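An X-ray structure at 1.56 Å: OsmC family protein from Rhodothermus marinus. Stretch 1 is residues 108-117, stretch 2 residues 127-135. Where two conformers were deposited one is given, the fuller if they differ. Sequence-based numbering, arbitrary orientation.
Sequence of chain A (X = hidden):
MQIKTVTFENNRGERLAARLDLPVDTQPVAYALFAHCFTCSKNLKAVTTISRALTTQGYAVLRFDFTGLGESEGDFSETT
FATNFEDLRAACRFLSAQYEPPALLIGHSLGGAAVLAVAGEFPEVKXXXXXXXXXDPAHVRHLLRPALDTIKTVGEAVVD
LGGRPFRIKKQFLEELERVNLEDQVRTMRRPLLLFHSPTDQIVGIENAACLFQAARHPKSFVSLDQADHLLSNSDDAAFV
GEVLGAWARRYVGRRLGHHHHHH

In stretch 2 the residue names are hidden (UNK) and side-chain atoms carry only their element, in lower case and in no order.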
# COMPACT_ATOMS: atom_id res chain seq x y z
N HIS A 108 2.34 -0.28 1.25
CA HIS A 108 3.67 -0.17 1.82
C HIS A 108 3.95 1.28 2.22
O HIS A 108 3.63 2.20 1.48
CB HIS A 108 4.71 -0.67 0.81
CG HIS A 108 6.10 -0.20 1.09
ND1 HIS A 108 6.77 0.70 0.28
CD2 HIS A 108 6.98 -0.54 2.07
CE1 HIS A 108 7.98 0.91 0.76
NE2 HIS A 108 8.13 0.18 1.85
N SER A 109 4.50 1.45 3.42
CA SER A 109 4.94 2.74 3.93
C SER A 109 3.74 3.70 4.00
O SER A 109 2.68 3.34 4.54
CB SER A 109 6.09 3.29 3.06
OG SER A 109 6.64 4.48 3.59
N LEU A 110 3.89 4.89 3.46
CA LEU A 110 2.76 5.83 3.38
C LEU A 110 1.55 5.23 2.67
O LEU A 110 0.41 5.57 2.99
CB LEU A 110 3.17 7.12 2.67
CG LEU A 110 4.02 8.08 3.48
CD1 LEU A 110 4.16 9.35 2.68
CD2 LEU A 110 3.41 8.40 4.85
N GLY A 111 1.80 4.34 1.70
CA GLY A 111 0.73 3.64 1.04
C GLY A 111 -0.05 2.74 1.98
O GLY A 111 -1.23 2.47 1.76
N GLY A 112 0.62 2.25 3.02
CA GLY A 112 -0.05 1.44 4.03
C GLY A 112 -1.04 2.28 4.83
O GLY A 112 -2.18 1.87 5.10
N ALA A 113 -0.61 3.47 5.22
CA ALA A 113 -1.51 4.35 5.93
C ALA A 113 -2.71 4.67 5.03
O ALA A 113 -3.85 4.66 5.47
CB ALA A 113 -0.80 5.61 6.36
N ALA A 114 -2.45 4.89 3.74
CA ALA A 114 -3.52 5.21 2.82
C ALA A 114 -4.53 4.08 2.65
O ALA A 114 -5.73 4.33 2.68
CB ALA A 114 -2.95 5.58 1.47
N VAL A 115 -4.07 2.84 2.44
CA VAL A 115 -5.04 1.75 2.24
C VAL A 115 -5.85 1.50 3.52
O VAL A 115 -7.03 1.17 3.46
CB VAL A 115 -4.42 0.41 1.76
CG1 VAL A 115 -3.76 0.56 0.38
CG2 VAL A 115 -3.49 -0.20 2.78
N LEU A 116 -5.24 1.70 4.68
CA LEU A 116 -5.96 1.47 5.92
C LEU A 116 -7.04 2.52 6.10
O LEU A 116 -8.10 2.24 6.64
CB LEU A 116 -5.02 1.48 7.13
CG LEU A 116 -4.14 0.24 7.23
CD1 LEU A 116 -3.05 0.51 8.22
CD2 LEU A 116 -4.96 -0.98 7.65
N ALA A 117 -6.77 3.73 5.63
CA ALA A 117 -7.74 4.81 5.76
C ALA A 117 -8.92 4.70 4.80
O ALA A 117 -10.01 5.23 5.08
CB ALA A 117 -7.05 6.16 5.58
N UNK A 127 -9.81 -8.23 2.82
CA UNK A 127 -8.58 -8.35 3.62
C UNK A 127 -7.64 -7.21 3.30
O UNK A 127 -7.65 -6.69 2.18
c UNK A 127 -7.89 -9.70 3.37
N UNK A 128 -6.87 -6.78 4.31
CA UNK A 128 -5.94 -5.67 4.15
C UNK A 128 -4.61 -6.05 4.76
O UNK A 128 -4.58 -6.64 5.84
c UNK A 128 -5.44 -3.21 4.68
c UNK A 128 -7.84 -4.00 4.33
c UNK A 128 -6.45 -4.38 4.83
N UNK A 129 -3.53 -5.70 4.07
CA UNK A 129 -2.19 -6.01 4.55
C UNK A 129 -1.30 -4.79 4.32
O UNK A 129 -1.41 -4.11 3.28
c UNK A 129 -1.61 -7.23 3.84
N UNK A 130 -0.43 -4.49 5.28
CA UNK A 130 0.48 -3.37 5.13
C UNK A 130 1.90 -3.75 5.50
O UNK A 130 2.12 -4.71 6.23
c UNK A 130 0.06 -2.15 5.99
c UNK A 130 -1.35 -1.69 5.62
o UNK A 130 0.08 -2.50 7.37
N UNK A 131 2.84 -2.96 5.00
CA UNK A 131 4.27 -3.18 5.20
C UNK A 131 4.92 -1.86 5.65
O UNK A 131 4.97 -0.90 4.88
c UNK A 131 4.37 -4.96 1.81
c UNK A 131 4.23 -4.85 3.32
c UNK A 131 4.96 -3.66 3.91
c UNK A 131 6.45 -3.95 4.13
N UNK A 132 5.41 -1.80 6.88
CA UNK A 132 6.11 -0.61 7.33
C UNK A 132 5.21 0.61 7.48
O UNK A 132 5.68 1.73 7.37
N UNK A 133 3.93 0.40 7.75
CA UNK A 133 2.97 1.52 7.78
C UNK A 133 3.10 2.37 9.06
O UNK A 133 3.23 1.83 10.16
c UNK A 133 1.55 1.01 7.67
N UNK A 134 3.04 3.70 8.92
CA UNK A 134 3.00 4.56 10.10
C UNK A 134 1.61 4.53 10.71
O UNK A 134 0.65 4.26 10.00
c UNK A 134 3.09 4.48 7.67
c UNK A 134 3.38 5.92 9.56
c UNK A 134 2.90 5.92 8.16
N UNK A 135 1.49 4.80 12.00
CA UNK A 135 0.22 4.63 12.68
C UNK A 135 -0.53 5.94 12.90
O UNK A 135 -1.73 5.92 13.13
s UNK A 135 1.28 4.99 15.24
c UNK A 135 0.43 3.96 14.04

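Position 127 carries one side-chain carbon and nothing further, which makes it Ala127; Ala127 CB lies 10.1 Å from Leu116 CD2, the nearest atom of stretch 1, so it takes no part in the contact.

Position 128 has three carbons, one bonded to CA and carrying the other two. A fork at the first carbon with no heteroatom is the signature of valine. Its CA-to-CB bond points toward the helix, and with chi1 at 179° (t) CG1 of Val128 lies 3.7 Å from Leu116 CD2 and 4.1 Å from Val115 CG2.

Position 129 again shows a single carbon, hence Ala129. Strand alternation turns it away from the helix, and Ala129 CB stays 7.4 Å from Val115 CG2, its nearest atom on stretch 1.

At position 130 the first carbon carries one oxygen and one carbon, the branched pattern of threonine. In Thr130 chi1 is 62° (p), and the methyl is packed against the helix: CG2 of Thr130 is 3.7 Å from Gly112 O, 3.8 Å from Leu116 CG and 3.9 Å from Val115 CG2.

Position 131 holds four carbons, forked at the first, with one arm two carbons long. A leucine would fork one atom later, so this is Ile131. Its CG2 lies 4.0 Å from His108 CD2, the two side chains sharing one face of the sheet.

Position 132 has no side-chain atoms and is Gly132. Its phi of 68° by itself favours glycine, and its carbonyl O sits 3.7 Å from Ser109 CA.

One carbon at position 133 identifies Ala133, whose CB is 4.0 Å from Gly112 CA and 4.1 Å from Ala113 N. The fit depends on the bare helix surface here: an ideal CB on Gly112 would fall 2.8 Å from Ala133 CB, a clash, and 3.3 Å from Thr130 CB.

Position 134 has three carbons that close a ring onto its own backbone N, which only proline does. CD of Pro134 approaches Ser109 O at 3.4 Å, while its CG lies 4.1 Å from Ala113 CB and 4.2 Å from Leu110 CD2.

Position 135 has a carbon followed by a sulfur and is Cys135; its CB-to-sulfur arm has chi1 at 69° (p), and the closest approach of the Cys135 side chain is CB to Leu116 CD1, 7.6 Å.

The contact works in two modes. Before the helix begins, backbone pairs with backbone: His108 and Ile131 form a parallel bridge with their CA atoms 4.6 Å apart, and Ser109 N donates to Ile131 O at 2.8 Å with an N-H...O angle of 173°, close to linear. The same acceptor receives a CA-H...O contact, His108 CA to Ile131 O at 3.4 Å. Beyond this point helix 110-117 runs back along strand 127-131, their directions 159° apart and their axes approaching to 7.4 Å. Here packing takes over, with Val115 and Leu116 meeting Val128 and Thr130, and Gly112 leaving space for Ala133. Together the stretches bury 480 Å².

Stretch 2, residues 127-135: AVATIGAPC
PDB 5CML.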